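Local coordinates for YkuI protein (Bacillus subtilis, PDB 2BAS) that binds the second messenger cyclic di-GMP through its EAL domain and is probably a phosphodiesterase of the kind that cleaves it, at residues G254-S259 with K271-T276; E328-S333 with G355-Q360; H161-Y166 with I171-D176; Q95-F100 with K131-K136. One frame throughout, in Å; residues are numbered along the deposited sequence.

Contact 1 of 4, residues G254-S259 with K271-T276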
# COMPACT_ATOMS: atom_id res chain seq x y z
N GLY A 254 -14.42 -6.75 19.17
CA GLY A 254 -13.85 -6.12 20.36
C GLY A 254 -14.79 -5.91 21.55
O GLY A 254 -16.01 -6.10 21.45
N TYR A 255 -14.20 -5.50 22.68
CA TYR A 255 -14.96 -5.16 23.89
C TYR A 255 -16.07 -4.15 23.60
O TYR A 255 -17.18 -4.30 24.11
CB TYR A 255 -14.05 -4.60 24.99
CG TYR A 255 -13.05 -5.60 25.53
CD1 TYR A 255 -13.48 -6.73 26.23
CD2 TYR A 255 -11.68 -5.40 25.37
CE1 TYR A 255 -12.56 -7.67 26.73
CE2 TYR A 255 -10.75 -6.33 25.86
CZ TYR A 255 -11.20 -7.46 26.54
OH TYR A 255 -10.29 -8.37 27.04
N TYR A 256 -15.76 -3.14 22.78
CA TYR A 256 -16.73 -2.09 22.47
C TYR A 256 -18.01 -2.67 21.88
O TYR A 256 -19.10 -2.23 22.21
CB TYR A 256 -16.15 -1.02 21.53
CG TYR A 256 -17.08 0.15 21.31
CD1 TYR A 256 -17.27 1.11 22.31
CD2 TYR A 256 -17.80 0.29 20.13
CE1 TYR A 256 -18.14 2.17 22.13
CE2 TYR A 256 -18.67 1.36 19.93
CZ TYR A 256 -18.83 2.29 20.94
OH TYR A 256 -19.69 3.35 20.76
N LEU A 257 -17.86 -3.68 21.02
CA LEU A 257 -19.00 -4.34 20.42
C LEU A 257 -19.62 -5.35 21.38
O LEU A 257 -20.72 -5.13 21.88
CB LEU A 257 -18.63 -5.00 19.09
CG LEU A 257 -18.11 -4.06 18.02
CD1 LEU A 257 -17.64 -4.84 16.83
CD2 LEU A 257 -19.16 -3.04 17.60
N VAL A 258 -18.90 -6.45 21.65
CA VAL A 258 -19.37 -7.50 22.56
C VAL A 258 -18.18 -8.25 23.17
O VAL A 258 -17.34 -8.78 22.45
CB VAL A 258 -20.33 -8.51 21.86
CG1 VAL A 258 -20.57 -9.72 22.73
CG2 VAL A 258 -21.66 -7.87 21.54
N SER A 259 -18.12 -8.28 24.50
CA SER A 259 -17.09 -9.03 25.23
C SER A 259 -17.21 -10.57 25.02
O SER A 259 -18.24 -11.05 24.54
CB SER A 259 -17.22 -8.76 26.75
OG SER A 259 -18.46 -9.26 27.23
N LYS A 271 -27.76 -5.18 16.01
CA LYS A 271 -28.20 -4.51 14.77
C LYS A 271 -28.57 -3.02 14.91
O LYS A 271 -28.15 -2.19 14.11
CB LYS A 271 -29.35 -5.28 14.11
CG LYS A 271 -29.67 -4.82 12.67
CD LYS A 271 -30.71 -5.72 12.00
CE LYS A 271 -30.12 -7.08 11.57
NZ LYS A 271 -31.16 -8.10 11.25
N GLN A 272 -29.36 -2.70 15.94
CA GLN A 272 -29.85 -1.33 16.11
C GLN A 272 -28.79 -0.32 16.53
O GLN A 272 -28.72 0.77 15.97
CB GLN A 272 -31.07 -1.28 17.03
CG GLN A 272 -32.26 -2.03 16.45
CD GLN A 272 -32.39 -1.84 14.94
OE1 GLN A 272 -32.53 -0.72 14.45
NE2 GLN A 272 -32.35 -2.95 14.20
N ARG A 273 -27.96 -0.69 17.50
CA ARG A 273 -26.89 0.18 17.97
C ARG A 273 -25.92 0.50 16.82
O ARG A 273 -25.55 1.66 16.63
CB ARG A 273 -26.17 -0.46 19.15
CG ARG A 273 -24.94 0.29 19.63
CD ARG A 273 -24.21 -0.53 20.68
NE ARG A 273 -22.82 -0.12 20.83
CZ ARG A 273 -21.99 -0.61 21.74
NH1 ARG A 273 -22.39 -1.53 22.60
NH2 ARG A 273 -20.74 -0.17 21.79
N LEU A 274 -25.54 -0.53 16.06
CA LEU A 274 -24.64 -0.36 14.91
C LEU A 274 -25.28 0.42 13.76
O LEU A 274 -24.65 1.31 13.20
CB LEU A 274 -24.11 -1.71 14.42
CG LEU A 274 -23.11 -2.49 15.30
CD1 LEU A 274 -22.74 -3.84 14.66
CD2 LEU A 274 -21.85 -1.66 15.57
N LYS A 275 -26.53 0.08 13.42
CA LYS A 275 -27.26 0.76 12.34
C LYS A 275 -27.25 2.28 12.47
O LYS A 275 -26.99 2.98 11.50
CB LYS A 275 -28.70 0.24 12.23
CG LYS A 275 -28.94 -0.79 11.11
CD LYS A 275 -29.42 -0.14 9.80
CE LYS A 275 -28.28 0.46 8.98
NZ LYS A 275 -28.75 1.12 7.73
N THR A 276 -27.53 2.78 13.68
CA THR A 276 -27.55 4.22 13.91
C THR A 276 -26.14 4.78 14.06
O THR A 276 -25.85 5.87 13.58
CB THR A 276 -28.38 4.63 15.16
OG1 THR A 276 -27.64 4.37 16.36
CG2 THR A 276 -29.74 3.91 15.21
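With CG set anti to its backbone N (chi1 174°) and the chain extended from CG to NE, R273 reaches from the first turn of helix 271-311 to the loop at Y256. The Y256 side chain likewise leaves on the far side from its own N and turns one ring face to the guanidinium. NH2 of R273 sits 3.1 Å above the plane of the Y256 ring, over its centre. The two planes stand nearly perpendicular, 86° apart, which makes this an end-on cation-pi contact rather than a flat stack. The same NH2 makes a bent, weak hydrogen bond to Y256 O (2.7 Å, 122°), so one nitrogen serves both backbone and ring. In the EAL barrel this loop follows strand 249-252 and precedes the long helix that runs on toward the C-terminal domain. Y256 OH hydrogen-bonds to E277 OE1, one turn further along the helix, while E277 OE2 makes a long, weak ion pair with R273 NE. L257 CD2 touches L274 CD2 at 3.6 Å, the two side chains crossing at about a right angle; L257 also packs on F46 of strand 38-47.

Contact 2 of 4, residues E328-S333 with G355-Q360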
# COMPACT_ATOMS: atom_id res chain seq x y z
N GLU A 328 0.15 36.98 -7.81
CA GLU A 328 -1.30 37.07 -7.69
C GLU A 328 -1.83 36.04 -6.68
O GLU A 328 -2.75 36.33 -5.91
CB GLU A 328 -1.96 36.87 -9.05
CG GLU A 328 -3.47 37.09 -9.06
CD GLU A 328 -3.86 38.51 -8.73
OE1 GLU A 328 -4.65 38.69 -7.77
OE2 GLU A 328 -3.38 39.45 -9.40
N LEU A 329 -1.24 34.85 -6.69
CA LEU A 329 -1.64 33.79 -5.77
C LEU A 329 -0.67 33.64 -4.58
O LEU A 329 -0.65 32.60 -3.91
CB LEU A 329 -1.79 32.45 -6.52
CG LEU A 329 -2.87 32.33 -7.60
CD1 LEU A 329 -2.97 30.91 -8.06
CD2 LEU A 329 -4.24 32.81 -7.14
N THR A 330 0.10 34.69 -4.30
CA THR A 330 1.17 34.60 -3.28
C THR A 330 0.78 33.97 -1.94
O THR A 330 1.59 33.26 -1.33
CB THR A 330 1.87 35.95 -3.04
OG1 THR A 330 3.01 35.74 -2.19
CG2 THR A 330 0.94 36.97 -2.38
N ASP A 331 -0.46 34.22 -1.50
CA ASP A 331 -0.92 33.77 -0.19
C ASP A 331 -1.30 32.28 -0.10
O ASP A 331 -1.36 31.74 1.00
CB ASP A 331 -2.05 34.68 0.33
CG ASP A 331 -1.53 36.05 0.79
OD1 ASP A 331 -0.33 36.14 1.14
OD2 ASP A 331 -2.30 37.05 0.83
N CYS A 332 -1.50 31.61 -1.23
CA CYS A 332 -1.91 30.20 -1.21
C CYS A 332 -1.05 29.22 -2.00
O CYS A 332 -1.48 28.10 -2.26
CB CYS A 332 -3.37 30.06 -1.64
SG CYS A 332 -3.75 30.72 -3.28
N SER A 333 0.16 29.62 -2.36
CA SER A 333 1.04 28.68 -3.06
C SER A 333 2.52 28.86 -2.72
O SER A 333 2.90 29.85 -2.11
CB SER A 333 0.80 28.69 -4.58
OG SER A 333 0.95 29.98 -5.17
N GLY A 355 9.21 33.48 2.18
CA GLY A 355 8.37 34.65 1.87
C GLY A 355 8.65 35.45 0.60
O GLY A 355 7.95 36.43 0.32
N GLU A 356 9.67 35.05 -0.16
CA GLU A 356 10.06 35.74 -1.39
C GLU A 356 10.15 34.75 -2.56
O GLU A 356 10.77 33.69 -2.43
CB GLU A 356 11.42 36.46 -1.20
CG GLU A 356 11.53 37.35 0.04
CD GLU A 356 10.96 38.76 -0.14
OE1 GLU A 356 10.93 39.52 0.85
OE2 GLU A 356 10.56 39.12 -1.27
N TRP A 357 9.52 35.10 -3.68
CA TRP A 357 9.47 34.20 -4.85
C TRP A 357 10.79 34.15 -5.60
O TRP A 357 11.46 35.17 -5.78
CB TRP A 357 8.34 34.58 -5.80
CG TRP A 357 7.01 34.25 -5.25
CD1 TRP A 357 6.17 35.07 -4.56
CD2 TRP A 357 6.37 32.97 -5.31
NE1 TRP A 357 5.03 34.39 -4.19
CE2 TRP A 357 5.13 33.10 -4.64
CE3 TRP A 357 6.71 31.73 -5.86
CZ2 TRP A 357 4.23 32.03 -4.51
CZ3 TRP A 357 5.81 30.66 -5.73
CH2 TRP A 357 4.59 30.83 -5.05
N ILE A 358 11.15 32.95 -6.03
CA ILE A 358 12.41 32.70 -6.71
C ILE A 358 12.15 32.01 -8.06
O ILE A 358 11.08 31.46 -8.27
CB ILE A 358 13.36 31.92 -5.77
CG1 ILE A 358 14.09 32.91 -4.86
CG2 ILE A 358 14.37 31.05 -6.53
CD1 ILE A 358 14.56 32.33 -3.55
N TYR A 359 13.10 32.09 -8.98
CA TYR A 359 12.93 31.48 -10.28
C TYR A 359 14.02 30.46 -10.54
O TYR A 359 15.21 30.79 -10.53
CB TYR A 359 12.90 32.55 -11.39
CG TYR A 359 12.94 31.98 -12.79
CD1 TYR A 359 11.89 31.19 -13.29
CD2 TYR A 359 14.02 32.23 -13.63
CE1 TYR A 359 11.93 30.66 -14.59
CE2 TYR A 359 14.07 31.71 -14.93
CZ TYR A 359 13.02 30.93 -15.40
OH TYR A 359 13.09 30.42 -16.68
N GLN A 360 13.60 29.23 -10.79
CA GLN A 360 14.52 28.12 -11.02
C GLN A 360 14.41 27.57 -12.45
O GLN A 360 13.63 26.64 -12.71
CB GLN A 360 14.26 27.02 -9.98
CG GLN A 360 14.35 27.48 -8.53
CD GLN A 360 13.63 26.54 -7.57
OE1 GLN A 360 12.62 25.92 -7.90
NE2 GLN A 360 14.16 26.44 -6.36
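The W357 indole meets T330 at its pyrrole edge, where T330 OG1 lies close to the ring plane, 9° out of it. NE1 of W357 gives T330 OG1 a nearly straight hydrogen bond, 3.1 Å long with an angle of 165° at the hydrogen. The benzo end of the same ring approaches S333 obliquely: CZ2 and CH2 of W357 are each 3.5 Å from the carbonyl oxygen S333 O, and S333 OG is 3.7 Å from W357 CH2. The indole thus spans a tight backbone bend, polar at one end and in van der Waals contact at the other. A326 and E327 of helix 318-328 and K352 of strand 349-353 also touch the ring. In the C-terminal domain, whose antiparallel sheet flanked by helices is consistent with a PAS-like fold, strand 356-360 is the outermost strand of the sheet on its side within the chain, and residues 328-333 form the link from helix 318-328 to strand 335-340. The tryptophan therefore reaches from the sheet margin to the end of that helix. Its CG lies anti to the carbonyl carbon, and its bond from the backbone heads for the link. T330 has OG1 anti to its N (chi1 -172°), which brings the hydroxyl to the indole N-H. Within the bend, C332 N donates to L329 O at 3.0 Å, and S333 OG adds a weak bond to that oxygen. K352 NZ meanwhile hydrogen-bonds to T330 O, giving the link a polar tie to strand 349-353 as well.

Contact 3 of 4, residues H161-Y166 with I171-D176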
# COMPACT_ATOMS: atom_id res chain seq x y z
N HIS A 161 2.96 -23.53 1.51
CA HIS A 161 2.69 -24.77 0.79
C HIS A 161 1.49 -25.48 1.40
O HIS A 161 0.50 -25.73 0.70
CB HIS A 161 3.95 -25.65 0.76
CG HIS A 161 3.75 -26.99 0.12
ND1 HIS A 161 3.80 -27.18 -1.25
CD2 HIS A 161 3.53 -28.21 0.66
CE1 HIS A 161 3.61 -28.46 -1.52
NE2 HIS A 161 3.44 -29.11 -0.38
N MSE A 162 1.54 -25.78 2.71
CA MSE A 162 0.41 -26.45 3.36
C MSE A 162 -0.82 -25.55 3.48
O MSE A 162 -1.94 -26.05 3.58
CB MSE A 162 0.76 -27.05 4.73
CG MSE A 162 1.05 -26.06 5.81
SE MSE A 162 0.22 -26.53 7.52
CE MSE A 162 -1.52 -25.70 7.20
N LEU A 163 -0.60 -24.24 3.48
CA LEU A 163 -1.72 -23.31 3.51
C LEU A 163 -2.44 -23.29 2.17
O LEU A 163 -3.67 -23.22 2.13
CB LEU A 163 -1.27 -21.90 3.93
CG LEU A 163 -1.07 -21.73 5.44
CD1 LEU A 163 -0.49 -20.37 5.75
CD2 LEU A 163 -2.36 -21.95 6.23
N ALA A 164 -1.68 -23.39 1.09
CA ALA A 164 -2.29 -23.47 -0.24
C ALA A 164 -3.09 -24.77 -0.35
O ALA A 164 -4.16 -24.79 -0.97
CB ALA A 164 -1.23 -23.38 -1.35
N TYR A 165 -2.58 -25.83 0.27
CA TYR A 165 -3.22 -27.15 0.26
C TYR A 165 -4.54 -27.13 1.02
O TYR A 165 -5.55 -27.64 0.55
CB TYR A 165 -2.27 -28.20 0.84
CG TYR A 165 -2.86 -29.59 0.98
CD1 TYR A 165 -3.00 -30.42 -0.14
CD2 TYR A 165 -3.25 -30.09 2.22
CE1 TYR A 165 -3.53 -31.70 -0.03
CE2 TYR A 165 -3.78 -31.37 2.35
CZ TYR A 165 -3.92 -32.17 1.22
OH TYR A 165 -4.45 -33.43 1.33
N TYR A 166 -4.50 -26.54 2.21
CA TYR A 166 -5.69 -26.36 3.03
C TYR A 166 -6.79 -25.64 2.26
O TYR A 166 -7.97 -25.95 2.43
CB TYR A 166 -5.33 -25.54 4.27
CG TYR A 166 -4.98 -26.36 5.48
CD1 TYR A 166 -5.39 -25.95 6.73
CD2 TYR A 166 -4.26 -27.55 5.37
CE1 TYR A 166 -5.08 -26.69 7.86
CE2 TYR A 166 -3.95 -28.31 6.49
CZ TYR A 166 -4.36 -27.86 7.73
OH TYR A 166 -4.07 -28.57 8.87
N ILE A 171 -11.29 -24.20 2.86
CA ILE A 171 -10.96 -23.54 4.13
C ILE A 171 -10.51 -22.08 3.90
O ILE A 171 -9.76 -21.78 2.97
CB ILE A 171 -9.86 -24.33 4.90
CG1 ILE A 171 -10.34 -25.76 5.19
CG2 ILE A 171 -9.45 -23.60 6.17
CD1 ILE A 171 -9.25 -26.74 5.59
N LYS A 172 -11.00 -21.17 4.74
CA LYS A 172 -10.63 -19.76 4.64
C LYS A 172 -9.41 -19.44 5.50
O LYS A 172 -9.23 -20.00 6.59
CB LYS A 172 -11.83 -18.86 4.96
CG LYS A 172 -12.92 -18.93 3.88
CD LYS A 172 -14.19 -18.15 4.21
CE LYS A 172 -15.34 -18.55 3.27
NZ LYS A 172 -15.00 -18.47 1.81
N ILE A 173 -8.56 -18.55 4.99
CA ILE A 173 -7.30 -18.23 5.67
C ILE A 173 -7.18 -16.75 6.02
O ILE A 173 -7.27 -15.87 5.17
CB ILE A 173 -6.08 -18.76 4.86
CG1 ILE A 173 -6.03 -20.28 4.96
CG2 ILE A 173 -4.78 -18.18 5.38
CD1 ILE A 173 -5.28 -20.93 3.85
N ALA A 174 -7.00 -16.50 7.31
CA ALA A 174 -6.84 -15.17 7.84
C ALA A 174 -5.40 -15.01 8.28
O ALA A 174 -4.86 -15.91 8.92
CB ALA A 174 -7.76 -14.97 9.00
N VAL A 175 -4.78 -13.90 7.92
CA VAL A 175 -3.45 -13.55 8.42
C VAL A 175 -3.63 -12.54 9.56
O VAL A 175 -4.50 -11.66 9.50
CB VAL A 175 -2.50 -13.04 7.30
CG1 VAL A 175 -1.24 -12.46 7.87
CG2 VAL A 175 -2.13 -14.19 6.36
N ASP A 176 -2.80 -12.62 10.55
CA ASP A 176 -2.91 -11.92 11.83
C ASP A 176 -1.81 -10.84 11.94
O ASP A 176 -0.82 -10.87 11.20
CB ASP A 176 -2.74 -12.92 12.98
CG ASP A 176 -3.38 -12.45 14.28
OD1 ASP A 176 -3.92 -11.28 14.34
OD2 ASP A 176 -3.38 -13.22 15.32
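L163 and I173 cross at a slant on the inner side of helix 156-167, where that helix packs on strand 172-178 within a beta-alpha-beta unit of the EAL barrel. The strand runs parallel to strand 143-147, and the helix connects the two. From the strand, I173 points at the helix, and its CG1, anti to the carbonyl carbon (chi1 -72°), carries CD1 between the leucine side chain and its backbone. CD1 of I173 lies 3.9 Å from L163 CD2 and 3.3 Å from L163 O, so the methyl rests against the leucine carbonyl. One helical turn past L163, Y166 meets I171 at the start of the strand, again at a slant. I171 CD1 is 4.1 Å from Y166 CD1, while CB, CG1 and CD1 of I171 all lie against Y166 O. All four side chains are buried and the interface is wholly apolar on the side-chain level. The polar end of the tyrosine looks elsewhere, its OH hydrogen-bonding to G123 O, while F126 and L127 of helix 124-135 pack against the ring and L127 also against I171. One ring face is covered from within the helix: the CE methyl of selenomethionine M162 sits 3.5 Å above the Y166 plane, over the ring centre.

Contact 4 of 4, residues Q95-F100 with K131-K136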
# COMPACT_ATOMS: atom_id res chain seq x y z
N GLN A 95 -14.79 -29.38 21.83
CA GLN A 95 -15.95 -28.88 22.55
C GLN A 95 -16.64 -27.79 21.75
O GLN A 95 -17.87 -27.74 21.69
CB GLN A 95 -15.56 -28.32 23.90
CG GLN A 95 -15.23 -29.35 24.94
CD GLN A 95 -14.85 -28.72 26.26
OE1 GLN A 95 -15.64 -27.98 26.85
NE2 GLN A 95 -13.64 -29.00 26.72
N ALA A 96 -15.85 -26.92 21.15
CA ALA A 96 -16.37 -25.79 20.41
C ALA A 96 -17.10 -26.23 19.14
O ALA A 96 -18.20 -25.74 18.87
CB ALA A 96 -15.28 -24.80 20.08
N LEU A 97 -16.50 -27.13 18.37
CA LEU A 97 -17.15 -27.59 17.14
C LEU A 97 -18.42 -28.38 17.49
O LEU A 97 -19.36 -28.43 16.70
CB LEU A 97 -16.20 -28.40 16.24
CG LEU A 97 -14.95 -27.72 15.68
CD1 LEU A 97 -14.29 -28.57 14.62
CD2 LEU A 97 -15.22 -26.33 15.12
N ASP A 98 -18.43 -28.98 18.68
CA ASP A 98 -19.65 -29.61 19.19
C ASP A 98 -20.74 -28.55 19.40
O ASP A 98 -21.88 -28.73 18.96
CB ASP A 98 -19.38 -30.40 20.49
CG ASP A 98 -18.65 -31.73 20.25
OD1 ASP A 98 -18.19 -31.99 19.12
OD2 ASP A 98 -18.54 -32.53 21.20
N ARG A 99 -20.38 -27.43 20.03
CA ARG A 99 -21.33 -26.34 20.25
C ARG A 99 -21.87 -25.78 18.94
O ARG A 99 -23.07 -25.56 18.80
CB ARG A 99 -20.72 -25.23 21.13
CG ARG A 99 -21.60 -24.01 21.37
CD ARG A 99 -22.88 -24.34 22.11
NE ARG A 99 -23.99 -23.49 21.65
CZ ARG A 99 -24.49 -22.46 22.32
NH1 ARG A 99 -24.01 -22.12 23.52
NH2 ARG A 99 -25.50 -21.76 21.80
N PHE A 100 -20.97 -25.58 17.97
CA PHE A 100 -21.35 -25.12 16.62
C PHE A 100 -22.34 -26.05 15.92
O PHE A 100 -23.27 -25.58 15.26
CB PHE A 100 -20.12 -24.89 15.73
CG PHE A 100 -19.44 -23.56 15.94
CD1 PHE A 100 -18.26 -23.47 16.67
CD2 PHE A 100 -19.98 -22.40 15.40
CE1 PHE A 100 -17.62 -22.24 16.86
CE2 PHE A 100 -19.35 -21.16 15.59
CZ PHE A 100 -18.17 -21.08 16.32
N LYS A 131 -11.80 -32.74 9.11
CA LYS A 131 -12.55 -33.69 8.28
C LYS A 131 -13.57 -34.52 9.05
O LYS A 131 -14.59 -34.93 8.49
CB LYS A 131 -11.58 -34.60 7.50
CG LYS A 131 -10.87 -33.91 6.33
CD LYS A 131 -9.75 -34.77 5.76
CE LYS A 131 -9.23 -34.23 4.44
NZ LYS A 131 -10.22 -34.41 3.35
N GLU A 132 -13.30 -34.76 10.33
CA GLU A 132 -14.20 -35.52 11.20
C GLU A 132 -15.50 -34.75 11.43
O GLU A 132 -16.59 -35.34 11.48
CB GLU A 132 -13.53 -35.82 12.54
CG GLU A 132 -14.40 -36.59 13.53
CD GLU A 132 -13.91 -36.48 14.97
OE1 GLU A 132 -12.70 -36.18 15.18
OE2 GLU A 132 -14.73 -36.68 15.89
N TYR A 133 -15.38 -33.43 11.57
CA TYR A 133 -16.55 -32.58 11.76
C TYR A 133 -17.20 -32.22 10.44
O TYR A 133 -18.35 -31.76 10.42
CB TYR A 133 -16.22 -31.37 12.63
CG TYR A 133 -16.04 -31.77 14.08
CD1 TYR A 133 -14.79 -32.16 14.58
CD2 TYR A 133 -17.14 -31.79 14.95
CE1 TYR A 133 -14.64 -32.54 15.91
CE2 TYR A 133 -16.99 -32.18 16.28
CZ TYR A 133 -15.74 -32.55 16.76
OH TYR A 133 -15.60 -32.92 18.08
N GLU A 134 -16.47 -32.44 9.35
CA GLU A 134 -17.02 -32.36 8.00
C GLU A 134 -17.98 -33.54 7.86
O GLU A 134 -19.06 -33.41 7.28
CB GLU A 134 -15.89 -32.44 6.96
CG GLU A 134 -16.32 -32.24 5.49
CD GLU A 134 -15.27 -32.72 4.48
OE1 GLU A 134 -14.25 -33.32 4.89
OE2 GLU A 134 -15.48 -32.51 3.26
N ALA A 135 -17.58 -34.68 8.43
CA ALA A 135 -18.38 -35.90 8.44
C ALA A 135 -19.62 -35.77 9.33
O ALA A 135 -20.61 -36.46 9.12
CB ALA A 135 -17.53 -37.08 8.88
N LYS A 136 -19.57 -34.88 10.32
CA LYS A 136 -20.70 -34.65 11.22
C LYS A 136 -21.63 -33.54 10.72
O LYS A 136 -22.67 -33.27 11.33
CB LYS A 136 -20.21 -34.36 12.65
CG LYS A 136 -19.37 -35.47 13.23
CD LYS A 136 -18.82 -35.11 14.60
CE LYS A 136 -18.18 -36.35 15.23
NZ LYS A 136 -17.82 -36.15 16.67
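The Y133 side chain reaches across from helix 124-135 to L97 and D98 on helix 82-100, joining two outer helices of the EAL barrel, with strand 108-112 between them in sequence. L97 supplies the apolar half. Its CB lies over one face of the Y133 ring, 3.9 Å from the centroid and 16° off the normal, in a CH-pi contact shifted toward the rim. Further along the same side chain, L97 CD1 touches Y133 CD1 at 3.6 Å, so the leucine spreads across the face from CD2 to CD1 of the ring. D98 takes the edge. OD1 of D98 accepts a hydrogen bond from Y133 OH at 2.9 Å, reached on its syn side but 33° out of the carboxylate plane, and the carboxylate and ring planes are 51° apart. Both L97 and Y133 point at each other's helix from their backbones, and with CG anti to its carbonyl carbon the tyrosine carries its hydroxyl to the aspartate one residue beyond L97. Outside this first shell, L97 packs on I109 of strand 108-112, which ties the leucine to the barrel wall. A charged rim accompanies the hydroxyl: E132 OE1 forms a salt bridge to R94 NH1, a second link between the helices, and E132 OE2 forms a salt bridge with K136 NZ, its hydrogen bond weak. The lysine could also favour the charged form of D98 through space, since K136 NZ stands 4.8 Å from D98 OD1 without direct contact.

Overall arrangement
Contacts 3 and 4 lie within the EAL barrel and contact 1 joins it to helix 271-311, whereas contact 2 lies in the C-terminal domain, its centre about 51 Å from that of contact 1. Contact 3 is core, closing a helix on its strand through apolar side chains. Contact 4, about 19 Å away centre to centre, joins neighbouring helices, and L127 of helix 124-135 reaches contact 3, so that one helix takes part in both places. Contact 4 mixes a buried ring face with a polar rim; contacts 1 and 2 are partly buried and use a cation over a ring and an indole N-H. Helix 271-311 starts at contact 1 and, farther along, also packs against L329 of segment 328-333.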